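Local atomic coordinates of PROTEIN (hypothetical protein EF0366) (PDB entry 1VPY), a protein that is of unknown function but belongs to the DUF72 family and folds as a TIM alpha/beta barrel. Residues D48-Y52 with G53-K57. Numbering follows the deposited sequence.
Sequences DTAYY and GIPPK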
loop_
_atom_site.group_PDB
_atom_site.type_symbol
_atom_site.label_atom_id
_atom_site.label_comp_id
_atom_site.label_asym_id
_atom_site.label_seq_id
_atom_site.Cartn_x
_atom_site.Cartn_y
_atom_site.Cartn_z
ATOM N N ASP A 48 -5.396 -2.986 -7.451
ATOM C CA ASP A 48 -6.560 -2.476 -6.747
ATOM C C ASP A 48 -7.831 -3.237 -7.097
ATOM O O ASP A 48 -8.863 -3.050 -6.473
ATOM C CB ASP A 48 -6.727 -0.994 -7.059
ATOM C CG ASP A 48 -5.651 -0.139 -6.416
ATOM O OD1 ASP A 48 -4.819 -0.670 -5.648
ATOM O OD2 ASP A 48 -5.638 1.078 -6.677
ATOM N N THR A 49 -7.725 -4.111 -8.091
ATOM C CA THR A 49 -8.850 -4.870 -8.634
ATOM C C THR A 49 -9.756 -5.543 -7.587
ATOM O O THR A 49 -10.976 -5.530 -7.731
ATOM C CB THR A 49 -8.342 -5.890 -9.695
ATOM O OG1 THR A 49 -9.401 -6.763 -10.090
ATOM C CG2 THR A 49 -7.201 -6.711 -9.147
ATOM N N ALA A 50 -9.159 -6.105 -6.536
ATOM C CA ALA A 50 -9.905 -6.842 -5.507
ATOM C C ALA A 50 -10.591 -5.934 -4.485
ATOM O O ALA A 50 -11.409 -6.388 -3.684
ATOM C CB ALA A 50 -9.006 -7.856 -4.808
ATOM N N TYR A 51 -10.251 -4.654 -4.515
ATOM C CA TYR A 51 -10.914 -3.660 -3.690
ATOM C C TYR A 51 -12.378 -3.539 -4.096
ATOM O O TYR A 51 -13.239 -3.250 -3.259
ATOM C CB TYR A 51 -10.204 -2.311 -3.841
ATOM C CG TYR A 51 -10.804 -1.160 -3.066
ATOM C CD1 TYR A 51 -10.487 -0.957 -1.722
ATOM C CD2 TYR A 51 -11.667 -0.256 -3.685
ATOM C CE1 TYR A 51 -11.023 0.111 -1.012
ATOM C CE2 TYR A 51 -12.213 0.811 -2.984
ATOM C CZ TYR A 51 -11.884 0.988 -1.650
ATOM O OH TYR A 51 -12.419 2.042 -0.956
ATOM N N TYR A 52 -12.656 -3.771 -5.377
ATOM C CA TYR A 52 -14.005 -3.574 -5.922
ATOM C C TYR A 52 -14.842 -4.825 -5.869
ATOM O O TYR A 52 -16.070 -4.752 -5.848
ATOM C CB TYR A 52 -13.933 -3.051 -7.355
ATOM C CG TYR A 52 -13.225 -1.735 -7.411
ATOM C CD1 TYR A 52 -13.905 -0.545 -7.137
ATOM C CD2 TYR A 52 -11.863 -1.677 -7.691
ATOM C CE1 TYR A 52 -13.246 0.671 -7.165
ATOM C CE2 TYR A 52 -11.192 -0.468 -7.721
ATOM C CZ TYR A 52 -11.887 0.699 -7.459
ATOM O OH TYR A 52 -11.210 1.890 -7.495
ATOM N N GLY A 53 -14.162 -5.967 -5.853
ATOM C CA GLY A 53 -14.808 -7.269 -5.823
ATOM C C GLY A 53 -13.747 -8.340 -5.707
ATOM O O GLY A 53 -12.736 -8.303 -6.409
ATOM N N ILE A 54 -13.980 -9.290 -4.807
ATOM C CA ILE A 54 -13.041 -10.372 -4.566
ATOM C C ILE A 54 -13.036 -11.317 -5.767
ATOM O O ILE A 54 -14.058 -11.913 -6.086
ATOM C CB ILE A 54 -13.377 -11.116 -3.260
ATOM C CG1 ILE A 54 -13.294 -10.145 -2.074
ATOM C CG2 ILE A 54 -12.444 -12.308 -3.067
ATOM C CD1 ILE A 54 -13.793 -10.711 -0.756
ATOM N N PRO A 55 -11.883 -11.445 -6.445
ATOM C CA PRO A 55 -11.794 -12.257 -7.657
ATOM C C PRO A 55 -11.827 -13.750 -7.328
ATOM O O PRO A 55 -11.562 -14.117 -6.184
ATOM C CB PRO A 55 -10.423 -11.877 -8.217
ATOM C CG PRO A 55 -9.626 -11.539 -7.021
ATOM C CD PRO A 55 -10.582 -10.854 -6.089
ATOM N N PRO A 56 -12.160 -14.610 -8.310
ATOM C CA PRO A 56 -12.087 -16.047 -8.024
ATOM C C PRO A 56 -10.637 -16.526 -7.899
ATOM O O PRO A 56 -9.759 -16.019 -8.595
ATOM C CB PRO A 56 -12.781 -16.686 -9.230
ATOM C CG PRO A 56 -12.663 -15.688 -10.319
ATOM C CD PRO A 56 -12.624 -14.335 -9.684
ATOM N N LYS A 57 -10.409 -17.494 -7.014
ATOM C CA LYS A 57 -9.065 -17.999 -6.699
ATOM C C LYS A 57 -8.174 -18.239 -7.922
ATOM O O LYS A 57 -6.988 -17.913 -7.902
ATOM C CB LYS A 57 -9.153 -19.272 -5.845
#
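Tyr-51 N donates to Asp-48 O at 2.9 Å, closing the turn that holds Ala-50 against Gly-53 and Pro-55, whereas the next bond, Tyr-52 N to Thr-49 O, is weak at 3.4 Å. Ala-50 CA lies beside the carbonyl oxygen of Gly-53, a minor CH...O contact of 3.3 Å. The main apolar touch is small: the CB of Ala-50 meets the ring carbon CD of Pro-55 at 3.6 Å. Pro-55 also packs on Val-60 and Trp-63 of helix 57-65, while Ala-50 touches Met-105. Ile-54 points away from the turn and reaches Phe-101 and Ser-104 of helix 94-104. On the helix itself, Tyr-52 has CG beside its backbone N (chi1 -61°), which brings its ring face under Tyr-51 CD2, 3.8 Å above the plane and over the ring centre. Tyr-51 in turn is engaged by Lys-76 in a cation-pi contact. From Gly-53 the chain runs extended to Pro-56, which occupies the N-cap of helix 57-65. A helical turn and short linker thus join strand 44-47 to the following helix, forming a beta-alpha connection of the parallel TIM barrel.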